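PDB 6K0P: alpha-1,3-glucanase from Paenibacillus glycanilyticus, which probably hydrolyses the alpha-1,3-glycosidic bonds of alpha-1,3-glucan, as a member of glycoside hydrolase family 87. Local coordinates for residues A390-S395 and Y418-N423. The protein carries 1 engineered substitution. Numbering follows the deposited sequence.
Sequences AVYGGS and YSFGYN. With GLC (alpha-D-glucopyranose), chain C; GLC (alpha-D-glucopyranose), chain B; ACY (acetic acid), chain L.
Tyr392 and Phe420 meet as an offset edge-to-face aromatic pair on the right-handed parallel beta-helix of this pectate-lyase-like domain, where strand 389-392 ends beside the loop that follows strand 409-416. Phe420 CE1 comes within 3.7 Å of Tyr392 CD1, and the edge of Phe420 meets the Tyr392 face off its centre, near CD1 and CE1, with the planes at 86° and the ring centroids 5.5 Å apart. Phe420 CG lies anti to its carbonyl carbon (chi1 -62°), which sets the ring against that of Tyr392. The Tyr392 hydroxyl is hydrogen-bonded to Asp355 OD2, holding the far end of that ring.

Within the loop, Ser419 to Tyr422 form a type I' turn closed by Tyr422 N to Ser419 O. Ser419 OG accepts from Gly421 N at 3.1 Å in an ST turn and is also hydrogen-bonded to Asp471 OD2.

Tyr418 CD2 lies over one face of the Phe420 ring, 3.5 Å above the plane and over its centre. Replacing Tyr418 by an alanine would probably take this contact away, giving the Phe420 ring more freedom to shift, and lose the contact with the sugar.

The Tyr418 and Phe420 rings border one bound glucose, and Tyr422 borders another. Phe420 CE2 is 3.6 Å from O2 of the chain C sugar, whereas Tyr418 OH approaches its ring oxygen O5 at 3.3 Å.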
loop_
_atom_site.group_PDB
_atom_site.type_symbol
_atom_site.label_atom_id
_atom_site.label_comp_id
_atom_site.label_asym_id
_atom_site.label_seq_id
_atom_site.Cartn_x
_atom_site.Cartn_y
_atom_site.Cartn_z
ATOM N N ALA A 390 -3.123 9.095 0.244
ATOM C CA ALA A 390 -2.672 10.456 0.505
ATOM C C ALA A 390 -3.033 11.357 -0.660
ATOM O O ALA A 390 -2.750 11.031 -1.820
ATOM C CB ALA A 390 -1.161 10.506 0.755
ATOM N N VAL A 391 -3.640 12.498 -0.346
ATOM C CA VAL A 391 -3.999 13.482 -1.359
ATOM C C VAL A 391 -3.423 14.827 -0.941
ATOM O O VAL A 391 -3.714 15.324 0.157
ATOM C CB VAL A 391 -5.516 13.533 -1.621
ATOM C CG1 VAL A 391 -6.307 13.837 -0.365
ATOM C CG2 VAL A 391 -5.843 14.525 -2.737
ATOM N N TYR A 392 -2.578 15.390 -1.795
ATOM C CA TYR A 392 -1.888 16.644 -1.536
ATOM C C TYR A 392 -2.412 17.658 -2.546
ATOM O O TYR A 392 -1.953 17.702 -3.693
ATOM C CB TYR A 392 -0.380 16.443 -1.666
ATOM C CG TYR A 392 0.191 15.349 -0.774
ATOM C CD1 TYR A 392 0.535 15.608 0.550
ATOM C CD2 TYR A 392 0.388 14.061 -1.264
ATOM C CE1 TYR A 392 1.066 14.608 1.360
ATOM C CE2 TYR A 392 0.921 13.062 -0.463
ATOM C CZ TYR A 392 1.249 13.336 0.841
ATOM O OH TYR A 392 1.767 12.336 1.640
ATOM N N GLY A 393 -3.387 18.467 -2.122
ATOM C CA GLY A 393 -4.010 19.435 -3.013
ATOM C C GLY A 393 -4.812 18.765 -4.119
ATOM O O GLY A 393 -5.110 17.572 -4.092
ATOM N N GLY A 394 -5.167 19.572 -5.112
ATOM C CA GLY A 394 -5.916 19.100 -6.263
ATOM C C GLY A 394 -7.343 19.614 -6.229
ATOM O O GLY A 394 -7.771 20.283 -5.288
ATOM N N SER A 395 -8.080 19.282 -7.287
ATOM C CA SER A 395 -9.468 19.707 -7.400
ATOM C C SER A 395 -10.244 18.632 -8.145
ATOM O O SER A 395 -9.743 18.062 -9.118
ATOM C CB SER A 395 -9.578 21.067 -8.115
ATOM O OG SER A 395 -10.914 21.560 -8.083
ATOM N N TYR A 418 0.090 21.041 2.394
ATOM C CA TYR A 418 1.486 21.452 2.509
ATOM C C TYR A 418 2.187 21.322 1.158
ATOM O O TYR A 418 1.994 20.344 0.434
ATOM C CB TYR A 418 2.206 20.628 3.578
ATOM C CG TYR A 418 3.627 21.093 3.801
ATOM C CD1 TYR A 418 3.897 22.413 4.137
ATOM C CD2 TYR A 418 4.689 20.223 3.642
ATOM C CE1 TYR A 418 5.199 22.850 4.318
ATOM C CE2 TYR A 418 5.988 20.644 3.833
ATOM C CZ TYR A 418 6.237 21.957 4.161
ATOM O OH TYR A 418 7.538 22.374 4.339
ATOM N N SER A 419 2.995 22.330 0.813
ATOM C CA SER A 419 3.622 22.384 -0.507
ATOM C C SER A 419 4.868 21.519 -0.636
ATOM O O SER A 419 5.251 21.188 -1.767
ATOM C CB SER A 419 3.985 23.835 -0.849
ATOM O OG SER A 419 5.110 24.275 -0.105
ATOM N N PHE A 420 5.504 21.153 0.472
ATOM C CA PHE A 420 6.789 20.454 0.464
ATOM C C PHE A 420 7.863 21.208 -0.320
ATOM O O PHE A 420 8.842 20.608 -0.786
ATOM C CB PHE A 420 6.662 19.002 -0.016
ATOM C CG PHE A 420 5.780 18.149 0.862
ATOM C CD1 PHE A 420 4.404 18.151 0.696
ATOM C CD2 PHE A 420 6.331 17.351 1.850
ATOM C CE1 PHE A 420 3.593 17.373 1.505
ATOM C CE2 PHE A 420 5.529 16.569 2.658
ATOM C CZ PHE A 420 4.156 16.583 2.486
ATOM N N GLY A 421 7.695 22.520 -0.480
ATOM C CA GLY A 421 8.631 23.322 -1.239
ATOM C C GLY A 421 8.399 23.347 -2.733
ATOM O O GLY A 421 9.123 24.059 -3.443
ATOM N N TYR A 422 7.418 22.606 -3.234
ATOM C CA TYR A 422 7.125 22.582 -4.657
ATOM C C TYR A 422 6.130 23.685 -5.022
ATOM O O TYR A 422 5.578 24.373 -4.163
ATOM C CB TYR A 422 6.613 21.200 -5.072
ATOM C CG TYR A 422 7.605 20.089 -4.782
ATOM C CD1 TYR A 422 8.732 19.912 -5.579
ATOM C CD2 TYR A 422 7.416 19.217 -3.719
ATOM C CE1 TYR A 422 9.643 18.900 -5.319
ATOM C CE2 TYR A 422 8.321 18.200 -3.453
ATOM C CZ TYR A 422 9.433 18.048 -4.254
ATOM O OH TYR A 422 10.333 17.041 -3.987
ATOM N N ASN A 423 5.901 23.848 -6.323
ATOM C CA ASN A 423 5.035 24.909 -6.834
ATOM C C ASN A 423 3.616 24.363 -6.925
ATOM O O ASN A 423 3.271 23.642 -7.867
ATOM C CB ASN A 423 5.540 25.382 -8.191
ATOM C CG ASN A 423 4.752 26.558 -8.731
ATOM O OD1 ASN A 423 3.885 27.111 -8.053
ATOM N ND2 ASN A 423 5.058 26.952 -9.962
HETATM C C1 GLC C . 7.613 18.932 6.677
HETATM C C2 GLC C . 8.154 18.020 5.580
HETATM C C3 GLC C . 9.659 17.851 5.728
HETATM C C4 GLC C . 10.335 19.212 5.819
HETATM C C5 GLC C . 9.679 20.096 6.879
HETATM C C6 GLC C . 10.252 21.509 6.831
HETATM O O2 GLC C . 7.511 16.764 5.623
HETATM O O3 GLC C . 10.159 17.132 4.622
HETATM O O4 GLC C . 11.702 19.043 6.129
HETATM O O5 GLC C . 8.286 20.178 6.668
HETATM O O6 GLC C . 9.592 22.317 7.779
HETATM C C1 GLC B . 10.347 12.110 -7.734
HETATM C C2 GLC B . 11.111 12.414 -9.019
HETATM C C3 GLC B . 11.852 13.735 -8.848
HETATM C C4 GLC B . 10.883 14.841 -8.434
HETATM C C5 GLC B . 10.104 14.401 -7.191
HETATM C C6 GLC B . 9.080 15.436 -6.723
HETATM O O2 GLC B . 12.035 11.371 -9.265
HETATM O O3 GLC B . 12.531 14.078 -10.038
HETATM O O4 GLC B . 11.607 16.024 -8.164
HETATM O O5 GLC B . 9.448 13.173 -7.454
HETATM O O6 GLC B . 8.167 15.738 -7.760
HETATM C C ACY L . -10.738 24.467 -9.943
HETATM O O ACY L . -11.233 23.294 -10.117
HETATM O OXT ACY L . -10.397 24.945 -8.867
HETATM C CH3 ACY L . -10.612 25.265 -11.257
#